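Local coordinates for 3-dehydroquinate dehydratase (Geobacillus kaustophilus, PDB 2YR1), which probably catalyses the cis-dehydration of 3-dehydroquinate to 3-dehydroshikimate through a Schiff base, the third step of the chorismate pathway to aromatic amino acids, at residues A[84-89]-A[145-150]; A[109-114]-A[136-141]; A[130-135]-A[169-174]; A[204-209]-A[226-231]. One frame throughout, in Å; residues are numbered along the deposited sequence.

Contact 1. Residues A[84-89]-A[145-150]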
# COMPACT_ATOMS: atom_id res chain seq x y z
N THR A 84 -20.30 -13.89 -13.60
CA THR A 84 -19.12 -14.74 -13.52
C THR A 84 -19.41 -16.20 -13.15
O THR A 84 -20.12 -16.47 -12.19
CB THR A 84 -18.16 -14.20 -12.45
OG1 THR A 84 -17.86 -12.83 -12.72
CG2 THR A 84 -16.87 -15.02 -12.41
N ILE A 85 -18.86 -17.12 -13.93
CA ILE A 85 -18.96 -18.55 -13.66
C ILE A 85 -17.52 -19.02 -13.55
O ILE A 85 -16.92 -19.48 -14.52
CB ILE A 85 -19.69 -19.33 -14.78
CG1 ILE A 85 -21.17 -18.94 -14.80
CG2 ILE A 85 -19.55 -20.81 -14.56
CD1 ILE A 85 -21.98 -19.58 -15.94
N ARG A 86 -16.96 -18.89 -12.35
CA ARG A 86 -15.58 -19.27 -12.10
C ARG A 86 -15.33 -20.77 -12.27
O ARG A 86 -16.02 -21.59 -11.68
CB ARG A 86 -15.16 -18.83 -10.69
CG ARG A 86 -13.68 -19.07 -10.36
CD ARG A 86 -12.78 -18.01 -11.00
NE ARG A 86 -13.04 -16.67 -10.46
CZ ARG A 86 -13.47 -15.63 -11.18
NH1 ARG A 86 -13.69 -15.76 -12.48
NH2 ARG A 86 -13.68 -14.46 -10.58
N SER A 87 -14.34 -21.11 -13.08
CA SER A 87 -13.97 -22.51 -13.28
C SER A 87 -13.63 -23.10 -11.92
O SER A 87 -13.39 -22.35 -10.96
CB SER A 87 -12.75 -22.60 -14.19
OG SER A 87 -12.17 -23.88 -14.07
N GLU A 88 -13.61 -24.43 -11.82
CA GLU A 88 -13.28 -25.07 -10.56
C GLU A 88 -11.77 -25.07 -10.42
O GLU A 88 -11.22 -24.94 -9.32
CB GLU A 88 -13.83 -26.50 -10.51
CG GLU A 88 -13.82 -27.12 -9.11
CD GLU A 88 -14.67 -28.38 -9.03
OE1 GLU A 88 -14.62 -29.18 -9.99
OE2 GLU A 88 -15.38 -28.58 -8.01
N ARG A 89 -11.09 -25.20 -11.56
CA ARG A 89 -9.64 -25.21 -11.60
C ARG A 89 -9.05 -23.85 -11.25
O ARG A 89 -7.83 -23.68 -11.19
CB ARG A 89 -9.15 -25.63 -12.99
CG ARG A 89 -9.54 -24.67 -14.09
CD ARG A 89 -9.10 -25.18 -15.45
NE ARG A 89 -7.69 -24.91 -15.72
CZ ARG A 89 -6.97 -25.53 -16.65
NH1 ARG A 89 -7.55 -26.47 -17.39
NH2 ARG A 89 -5.70 -25.21 -16.86
N SER A 145 -9.93 -13.24 -17.61
CA SER A 145 -9.14 -13.44 -16.41
C SER A 145 -8.33 -14.72 -16.29
O SER A 145 -8.46 -15.66 -17.08
CB SER A 145 -10.05 -13.31 -15.20
OG SER A 145 -11.11 -14.26 -15.24
N ARG A 146 -7.50 -14.71 -15.25
CA ARG A 146 -6.62 -15.80 -14.90
C ARG A 146 -6.46 -15.70 -13.39
O ARG A 146 -6.20 -14.61 -12.87
CB ARG A 146 -5.25 -15.60 -15.53
CG ARG A 146 -4.37 -16.84 -15.48
CD ARG A 146 -4.85 -17.87 -16.50
NE ARG A 146 -3.75 -18.64 -17.08
CZ ARG A 146 -3.09 -19.60 -16.43
NH1 ARG A 146 -3.44 -19.92 -15.19
NH2 ARG A 146 -2.08 -20.23 -17.02
N HIS A 147 -6.62 -16.83 -12.70
CA HIS A 147 -6.47 -16.87 -11.25
C HIS A 147 -5.46 -17.95 -10.84
O HIS A 147 -5.56 -19.11 -11.25
CB HIS A 147 -7.84 -17.13 -10.60
CG HIS A 147 -8.93 -16.24 -11.11
ND1 HIS A 147 -9.39 -15.14 -10.41
CD2 HIS A 147 -9.64 -16.27 -12.26
CE1 HIS A 147 -10.32 -14.53 -11.12
NE2 HIS A 147 -10.50 -15.19 -12.24
N TYR A 148 -4.47 -17.56 -10.03
CA TYR A 148 -3.45 -18.48 -9.54
C TYR A 148 -3.65 -18.67 -8.03
O TYR A 148 -3.21 -17.85 -7.25
CB TYR A 148 -2.06 -17.91 -9.79
CG TYR A 148 -1.73 -17.83 -11.26
CD1 TYR A 148 -1.45 -18.99 -11.99
CD2 TYR A 148 -1.74 -16.61 -11.93
CE1 TYR A 148 -1.19 -18.93 -13.35
CE2 TYR A 148 -1.48 -16.54 -13.30
CZ TYR A 148 -1.21 -17.71 -14.00
OH TYR A 148 -0.96 -17.65 -15.34
N PHE A 149 -4.31 -19.76 -7.63
CA PHE A 149 -4.57 -19.99 -6.21
C PHE A 149 -3.47 -20.70 -5.43
O PHE A 149 -3.47 -20.67 -4.20
CB PHE A 149 -5.88 -20.77 -6.04
CG PHE A 149 -7.10 -19.89 -5.92
CD1 PHE A 149 -7.67 -19.62 -4.68
CD2 PHE A 149 -7.66 -19.31 -7.06
CE1 PHE A 149 -8.77 -18.79 -4.56
CE2 PHE A 149 -8.77 -18.46 -6.95
CZ PHE A 149 -9.33 -18.20 -5.71
N ASP A 150 -2.52 -21.32 -6.13
CA ASP A 150 -1.47 -22.05 -5.46
C ASP A 150 -0.15 -21.31 -5.28
O ASP A 150 0.79 -21.84 -4.68
CB ASP A 150 -1.23 -23.39 -6.18
CG ASP A 150 -2.47 -24.25 -6.22
OD1 ASP A 150 -3.22 -24.26 -5.23
OD2 ASP A 150 -2.71 -24.93 -7.24

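Contact 2. Residues A[109-114]-A[136-141]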
# COMPACT_ATOMS: atom_id res chain seq x y z
N ILE A 109 -27.74 -15.59 -21.18
CA ILE A 109 -27.75 -14.55 -20.16
C ILE A 109 -27.40 -13.20 -20.78
O ILE A 109 -27.95 -12.18 -20.39
CB ILE A 109 -26.78 -14.88 -18.98
CG1 ILE A 109 -26.90 -13.82 -17.89
CG2 ILE A 109 -25.34 -14.87 -19.44
CD1 ILE A 109 -28.29 -13.69 -17.32
N CYS A 110 -26.49 -13.20 -21.75
CA CYS A 110 -26.09 -11.97 -22.43
C CYS A 110 -27.27 -11.33 -23.17
O CYS A 110 -27.51 -10.13 -23.06
CB CYS A 110 -24.98 -12.24 -23.47
SG CYS A 110 -23.34 -12.65 -22.83
N ARG A 111 -28.00 -12.14 -23.93
CA ARG A 111 -29.13 -11.63 -24.70
C ARG A 111 -30.31 -11.22 -23.85
O ARG A 111 -31.16 -10.44 -24.28
CB ARG A 111 -29.54 -12.66 -25.76
CG ARG A 111 -28.53 -12.76 -26.89
CD ARG A 111 -28.80 -13.91 -27.84
NE ARG A 111 -28.94 -15.16 -27.09
CZ ARG A 111 -28.90 -16.37 -27.63
NH1 ARG A 111 -28.72 -16.52 -28.93
NH2 ARG A 111 -29.07 -17.43 -26.85
N SER A 112 -30.35 -11.73 -22.63
CA SER A 112 -31.41 -11.40 -21.70
C SER A 112 -31.27 -9.92 -21.36
O SER A 112 -32.24 -9.25 -21.02
CB SER A 112 -31.27 -12.22 -20.42
OG SER A 112 -31.07 -13.59 -20.73
N GLY A 113 -30.04 -9.41 -21.47
CA GLY A 113 -29.81 -8.01 -21.17
C GLY A 113 -29.84 -7.68 -19.68
O GLY A 113 -29.97 -6.52 -19.31
N ALA A 114 -29.72 -8.70 -18.84
CA ALA A 114 -29.75 -8.50 -17.39
C ALA A 114 -28.37 -8.18 -16.81
O ALA A 114 -28.27 -7.67 -15.69
CB ALA A 114 -30.33 -9.74 -16.70
N GLU A 136 -20.08 -9.20 -27.63
CA GLU A 136 -20.18 -7.98 -28.40
C GLU A 136 -21.58 -7.74 -28.97
O GLU A 136 -22.06 -6.61 -28.98
CB GLU A 136 -19.13 -7.97 -29.51
CG GLU A 136 -18.92 -6.59 -30.10
CD GLU A 136 -17.46 -6.32 -30.44
OE1 GLU A 136 -16.90 -7.05 -31.29
OE2 GLU A 136 -16.87 -5.39 -29.85
N GLU A 137 -22.25 -8.80 -29.40
CA GLU A 137 -23.60 -8.68 -29.94
C GLU A 137 -24.56 -8.02 -28.96
O GLU A 137 -25.39 -7.19 -29.35
CB GLU A 137 -24.18 -10.04 -30.28
CG GLU A 137 -23.38 -10.90 -31.22
CD GLU A 137 -24.24 -12.02 -31.76
OE1 GLU A 137 -24.97 -12.65 -30.96
OE2 GLU A 137 -24.20 -12.26 -32.99
N CYS A 138 -24.46 -8.40 -27.70
CA CYS A 138 -25.36 -7.87 -26.68
C CYS A 138 -24.84 -6.65 -25.96
O CYS A 138 -25.40 -6.24 -24.93
CB CYS A 138 -25.68 -8.97 -25.67
SG CYS A 138 -26.06 -10.55 -26.48
N SER A 139 -23.79 -6.04 -26.52
CA SER A 139 -23.19 -4.86 -25.92
C SER A 139 -22.76 -5.19 -24.48
O SER A 139 -22.97 -4.41 -23.56
CB SER A 139 -24.19 -3.69 -25.91
OG SER A 139 -24.69 -3.43 -27.21
N VAL A 140 -22.16 -6.35 -24.31
CA VAL A 140 -21.68 -6.77 -23.00
C VAL A 140 -20.15 -6.70 -22.97
O VAL A 140 -19.49 -7.16 -23.89
CB VAL A 140 -22.09 -8.22 -22.68
CG1 VAL A 140 -21.59 -8.60 -21.30
CG2 VAL A 140 -23.61 -8.37 -22.75
N TRP A 141 -19.61 -6.12 -21.92
CA TRP A 141 -18.16 -6.00 -21.78
C TRP A 141 -17.55 -7.34 -21.44
O TRP A 141 -18.15 -8.16 -20.76
CB TRP A 141 -17.82 -4.99 -20.70
CG TRP A 141 -18.32 -3.62 -21.03
CD1 TRP A 141 -19.47 -3.04 -20.58
CD2 TRP A 141 -17.68 -2.65 -21.87
NE1 TRP A 141 -19.57 -1.76 -21.08
CE2 TRP A 141 -18.49 -1.50 -21.87
CE3 TRP A 141 -16.50 -2.66 -22.63
CZ2 TRP A 141 -18.15 -0.35 -22.59
CZ3 TRP A 141 -16.16 -1.51 -23.34
CH2 TRP A 141 -16.99 -0.37 -23.32

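Contact 3. Residues A[130-135]-A[169-174]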
# COMPACT_ATOMS: atom_id res chain seq x y z
N ASP A 130 -15.45 -17.33 -29.37
CA ASP A 130 -16.85 -17.73 -29.24
C ASP A 130 -17.56 -16.79 -28.27
O ASP A 130 -18.54 -16.13 -28.62
CB ASP A 130 -16.94 -19.16 -28.72
CG ASP A 130 -18.25 -19.84 -29.08
OD1 ASP A 130 -19.31 -19.19 -28.96
OD2 ASP A 130 -18.21 -21.02 -29.48
N VAL A 131 -17.07 -16.72 -27.04
CA VAL A 131 -17.70 -15.84 -26.05
C VAL A 131 -17.50 -14.38 -26.45
O VAL A 131 -18.36 -13.53 -26.20
CB VAL A 131 -17.12 -16.08 -24.65
CG1 VAL A 131 -17.45 -14.91 -23.75
CG2 VAL A 131 -17.70 -17.36 -24.07
N ARG A 132 -16.38 -14.09 -27.10
CA ARG A 132 -16.08 -12.74 -27.54
C ARG A 132 -17.22 -12.17 -28.40
O ARG A 132 -17.77 -11.11 -28.10
CB ARG A 132 -14.78 -12.75 -28.36
CG ARG A 132 -14.10 -11.39 -28.54
CD ARG A 132 -15.03 -10.24 -28.26
NE ARG A 132 -14.52 -9.39 -27.20
CZ ARG A 132 -15.25 -8.52 -26.51
NH1 ARG A 132 -16.54 -8.37 -26.77
NH2 ARG A 132 -14.66 -7.77 -25.59
N ARG A 133 -17.60 -12.87 -29.46
CA ARG A 133 -18.66 -12.34 -30.30
C ARG A 133 -20.00 -12.41 -29.62
O ARG A 133 -20.85 -11.54 -29.79
CB ARG A 133 -18.64 -13.05 -31.66
CG ARG A 133 -17.44 -12.59 -32.50
CD ARG A 133 -17.09 -11.12 -32.14
NE ARG A 133 -15.85 -10.62 -32.72
CZ ARG A 133 -15.14 -9.61 -32.20
NH1 ARG A 133 -15.55 -9.02 -31.09
NH2 ARG A 133 -14.02 -9.21 -32.80
N MET A 134 -20.16 -13.42 -28.79
CA MET A 134 -21.38 -13.61 -28.04
C MET A 134 -21.63 -12.36 -27.20
O MET A 134 -22.76 -11.87 -27.11
CB MET A 134 -21.19 -14.84 -27.15
CG MET A 134 -22.39 -15.29 -26.38
SD MET A 134 -21.78 -16.45 -25.13
CE MET A 134 -21.32 -17.87 -26.16
N THR A 135 -20.56 -11.82 -26.62
CA THR A 135 -20.68 -10.64 -25.77
C THR A 135 -20.83 -9.35 -26.55
O THR A 135 -21.64 -8.49 -26.18
CB THR A 135 -19.47 -10.51 -24.82
OG1 THR A 135 -18.26 -10.54 -25.58
CG2 THR A 135 -19.47 -11.66 -23.80
N GLY A 169 -9.07 -10.02 -27.40
CA GLY A 169 -10.20 -9.12 -27.47
C GLY A 169 -10.81 -8.67 -26.16
O GLY A 169 -11.90 -8.10 -26.16
N ALA A 170 -10.14 -8.92 -25.05
CA ALA A 170 -10.68 -8.50 -23.77
C ALA A 170 -10.91 -7.00 -23.68
O ALA A 170 -10.18 -6.20 -24.28
CB ALA A 170 -9.74 -8.94 -22.64
N ASP A 171 -11.94 -6.61 -22.94
CA ASP A 171 -12.21 -5.20 -22.71
C ASP A 171 -11.49 -4.83 -21.42
O ASP A 171 -11.12 -3.67 -21.19
CB ASP A 171 -13.71 -4.94 -22.57
CG ASP A 171 -14.45 -5.05 -23.90
OD1 ASP A 171 -14.04 -4.39 -24.87
OD2 ASP A 171 -15.43 -5.81 -23.97
N ILE A 172 -11.30 -5.84 -20.57
CA ILE A 172 -10.63 -5.69 -19.29
C ILE A 172 -9.85 -6.97 -19.05
O ILE A 172 -10.37 -8.06 -19.27
CB ILE A 172 -11.64 -5.52 -18.13
CG1 ILE A 172 -12.46 -4.25 -18.35
CG2 ILE A 172 -10.90 -5.51 -16.79
CD1 ILE A 172 -13.42 -3.92 -17.22
N ALA A 173 -8.59 -6.84 -18.62
CA ALA A 173 -7.74 -7.99 -18.35
C ALA A 173 -7.65 -8.19 -16.84
O ALA A 173 -7.43 -7.23 -16.10
CB ALA A 173 -6.35 -7.74 -18.91
N LYS A 174 -7.85 -9.42 -16.38
CA LYS A 174 -7.78 -9.66 -14.94
C LYS A 174 -6.85 -10.80 -14.52
O LYS A 174 -6.87 -11.87 -15.12
CB LYS A 174 -9.19 -9.91 -14.39
CG LYS A 174 -9.23 -10.31 -12.91
CD LYS A 174 -10.65 -10.63 -12.43
CE LYS A 174 -10.60 -11.22 -11.03
NZ LYS A 174 -11.81 -12.01 -10.67

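Contact 4. Residues A[204-209]-A[226-231]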
# COMPACT_ATOMS: atom_id res chain seq x y z
N ILE A 204 -7.30 -5.44 -13.93
CA ILE A 204 -7.80 -5.75 -12.59
C ILE A 204 -6.84 -6.77 -12.05
O ILE A 204 -6.73 -7.87 -12.59
CB ILE A 204 -9.18 -6.41 -12.58
CG1 ILE A 204 -10.21 -5.50 -13.24
CG2 ILE A 204 -9.62 -6.71 -11.12
CD1 ILE A 204 -11.57 -6.19 -13.41
N THR A 205 -6.13 -6.41 -10.99
CA THR A 205 -5.18 -7.35 -10.41
C THR A 205 -5.33 -7.37 -8.90
O THR A 205 -5.82 -6.40 -8.29
CB THR A 205 -3.70 -6.98 -10.72
OG1 THR A 205 -3.36 -5.77 -10.05
CG2 THR A 205 -3.45 -6.84 -12.23
N MET A 206 -4.91 -8.47 -8.30
CA MET A 206 -4.94 -8.63 -6.85
C MET A 206 -4.10 -9.81 -6.37
O MET A 206 -3.89 -10.79 -7.11
CB MET A 206 -6.38 -8.81 -6.33
CG MET A 206 -7.14 -9.99 -6.93
SD MET A 206 -7.98 -9.54 -8.48
CE MET A 206 -9.52 -8.85 -7.88
N ALA A 207 -3.58 -9.68 -5.16
CA ALA A 207 -2.86 -10.76 -4.49
C ALA A 207 -3.93 -11.05 -3.43
O ALA A 207 -4.43 -10.12 -2.77
CB ALA A 207 -1.58 -10.25 -3.83
N MET A 208 -4.32 -12.31 -3.30
CA MET A 208 -5.36 -12.70 -2.35
C MET A 208 -4.77 -12.91 -0.97
O MET A 208 -3.58 -12.71 -0.79
CB MET A 208 -6.02 -13.98 -2.86
CG MET A 208 -6.59 -13.81 -4.26
SD MET A 208 -7.32 -15.33 -4.89
CE MET A 208 -5.83 -16.16 -5.51
N GLY A 209 -5.60 -13.32 -0.01
CA GLY A 209 -5.12 -13.56 1.34
C GLY A 209 -4.75 -12.31 2.14
O GLY A 209 -4.84 -11.18 1.64
N VAL A 226 -10.13 -1.98 -10.62
CA VAL A 226 -11.22 -2.49 -9.81
C VAL A 226 -10.69 -3.26 -8.61
O VAL A 226 -9.69 -3.95 -8.73
CB VAL A 226 -12.07 -3.49 -10.61
CG1 VAL A 226 -13.21 -3.99 -9.74
CG2 VAL A 226 -12.56 -2.87 -11.88
N THR A 227 -11.33 -3.11 -7.45
CA THR A 227 -10.91 -3.86 -6.26
C THR A 227 -12.17 -4.56 -5.74
O THR A 227 -13.26 -3.97 -5.74
CB THR A 227 -10.30 -2.95 -5.15
OG1 THR A 227 -9.85 -3.76 -4.05
CG2 THR A 227 -11.36 -1.97 -4.62
N PHE A 228 -12.03 -5.82 -5.33
CA PHE A 228 -13.16 -6.58 -4.82
C PHE A 228 -13.24 -6.53 -3.29
O PHE A 228 -12.27 -6.86 -2.59
CB PHE A 228 -13.07 -8.04 -5.28
CG PHE A 228 -13.31 -8.25 -6.76
CD1 PHE A 228 -13.84 -9.45 -7.23
CD2 PHE A 228 -13.00 -7.26 -7.69
CE1 PHE A 228 -14.06 -9.65 -8.59
CE2 PHE A 228 -13.21 -7.45 -9.06
CZ PHE A 228 -13.75 -8.65 -9.51
N ALA A 229 -14.39 -6.10 -2.78
CA ALA A 229 -14.60 -5.99 -1.32
C ALA A 229 -15.83 -6.79 -0.88
O ALA A 229 -16.63 -7.22 -1.72
CB ALA A 229 -14.78 -4.54 -0.95
N VAL A 230 -15.98 -6.97 0.42
CA VAL A 230 -17.14 -7.72 0.92
C VAL A 230 -18.33 -6.80 1.13
O VAL A 230 -18.25 -5.81 1.85
CB VAL A 230 -16.83 -8.43 2.25
CG1 VAL A 230 -18.11 -9.13 2.78
CG2 VAL A 230 -15.72 -9.44 2.06
N GLY A 231 -19.44 -7.14 0.49
CA GLY A 231 -20.67 -6.37 0.64
C GLY A 231 -21.61 -7.16 1.54
O GLY A 231 -22.48 -6.60 2.21
O HOH W 1 -8.29 -5.78 -7.42

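Contact 1. Residues A[84-89]-A[145-150]
Arg86 sets its guanidinium group over one face of the His147 imidazole, the two planes 27° apart. The two side chains come from opposite directions. His147 NE2 sits over the centre of the guanidinium, 3.2 Å from Arg86 CZ, whereas Arg86 NE stands above the rim of the ring. Arg86 NH1 also comes within 3.2 Å of His147 NE2, but at an angle too poor for a hydrogen bond; the groups meet as tilted faces. A CH-pi contact extends the overlap, with Arg86 CD 4.0 Å from the centroid of the His147 ring and over its face. A long, flexible chain suits this place: CG leaves the backbone anti to N, and bends at chi2 and chi3 bring the guanidinium over the imidazole.

The setting is the active site of a type I dehydroquinase, at the C-terminal mouth of its TIM barrel. Arg86, in the loop after strand 81-84, is predicted to bind 3-dehydroquinate, and His147, on strand 141-148, is the predicted proton donor and acceptor, beside the predicted Schiff-base residue Lys174.

Hydrogen bonding holds the imidazole from its own strand. His147 NE2 donates to Ser145 OG at 3.2 Å, with the hydroxyl 26° out of the ring plane. A small hydroxyl two residues back along the strand fits here, since alternate side chains share a side. Ser145 OG is itself bonded to Asp119, which thus stands behind the histidine as a second-shell residue, while Arg86 NH1 makes weak, long ion pairs with Asp119 and Glu121.

Contact 2. Residues A[109-114]-A[136-141]
Cys138, the first residue beyond helix 127-137, packs against both Cys110 and Arg111. Its CB rests 3.4 Å from Cys110 O, and its SG lies 3.6 Å from Cys110 CB. The same sulfur comes 3.3 Å from Arg111 CG, which is tight packing for a thiol against a methylene. SG reaches this spot by standing beside its own backbone N, anti to the carbonyl carbon (chi1 -44°). The two cysteines are not a disulfide: their SG atoms are 5.0 Å apart. A compact, polarisable thiol suits a place where the CA atoms of Arg111 and Cys138 approach to 5.7 Å. Arg111 lends its aliphatic stem here, while its guanidinium turns to Glu107 in a salt bridge.

Ser139 then turns the chain. With positive phi it is the C-prime residue of a Schellman motif, in which Ser139 N bonds to Glu136 O and Val140 N to Thr135 O. That reversal brings Val140 back toward the first helix, where its CG2 touches Cys110 CB at 4.2 Å. The branched apolar side chain suits this buried end of the contact.

With Trp141 the strand 141-148 begins. The contact therefore joins the C-terminal ends of the neighbouring outer helices 99-112 and 127-137, and strand 117-121 lies beneath them, its Val118 touching both Cys110 and Val140.

Contact 3. Residues A[130-135]-A[169-174]
Arg132 reaches out of its helix to grip Gly169 and Asp171, and nearly all the close packing lies at this one guanidinium. Two of its nitrogens hold a single carbonyl side-on: Arg132 NE is 3.1 Å and Arg132 NH2 2.8 Å from Gly169 O, both from the same face of its plane. With CG anti to the backbone N (chi1 -162°), bends at chi2 and chi3 bring NE and NH2 round. NH2 has a second partner in the salt bridge to Asp171 OD2, at 2.7 Å. All three bonds lie close to the guanidinium plane, which fixes its rotation. The carboxylate is turned 77° against it, so OD2 is met from above its own plane. Arginine, with several N-H groups in one plane, suits both acceptors.

Gly169 ends helix 155-167 in a Schellman motif with positive phi. Glycine suits these backbone angles, and with no side chain it lets the stem of Arg132 pass close by.

Around this grip the contact is looser. Ala170 is brushed only by NH2, 4.3 Å from its C, and Gly169 and Asp171 keep part of their surface open to solvent. Arg132 NH1 passes Thr135 OG1 at an angle too poor for a bond.

Asp171 OD2 also accepts from Leu142 N, so the bridge links the outer helix 127-137 to strand 141-148 and to the turn between helix 155-167 and strand 172-177.

Contact 4. Residues A[204-209]-A[226-231]
Strands 204-207 and 226-228 run in the same general direction but diverge by 40°, with their axes 6.7 Å apart at closest and Ile204 nearest Val226 by CA. They share no direct backbone hydrogen bond; instead a water lies 2.7 Å from both Thr205 O and Val226 O. Carbonyls can only accept, so the water is the donor, though it has more acceptors nearby than protons to give.

Side chains fill the rest of the seam. Ile204 works with all its branches: CG1 lies 3.8 Å from Val226 CG2, CD1 follows along the same methyl, and CG2 reaches 3.7 Å from Val226 O. The two beta-branched residues suit extended strands and mesh without polar groups that would need partners in this buried place. Ile204 CG2 also touches the Phe228 ring, 4.2 Å from CE2.

Further along, Met206 lays its methyl over that ring. CE lies 4.0 Å from the centroid of Phe228, 19° off the ring normal and displaced toward CD2, a CH-pi contact over the face. The chain starts with CG between the backbone N and carbonyl carbon (chi1 57°), and bends at chi2 and chi3 set CE there. A flexible, unbranched methionine can make this reach.

These are the last two strands of the eight-stranded TIM barrel, and their meeting closes it. Strand 172-177 flanks strand 203-207 on the far side, strand 21-26 flanks 226-228, and helix 213-218 touches both Met206 and Phe228, the latter beside Glu50 and Gln239 of the predicted substrate site.

From the N terminus, contact 1 opens after strand 81-84 and closes at strand 141-148, drawing an active-site loop to a strand two places along the barrel wall. Contact 2 opens and closes wholly between those two segments, joining the ends of helices 99-112 and 127-137. Contact 3 begins before contact 2 has closed and ends after contact 1, at 169-174, so it crosses both; it shares helix 127-137 with contact 2, and its strand bears Lys174, which lies against His147. Contact 4 follows in series and closes the barrel. Strand 172-177 ties contacts 1, 3 and 4 together, pairing with 141-148 on one side and with 203-207 on the other.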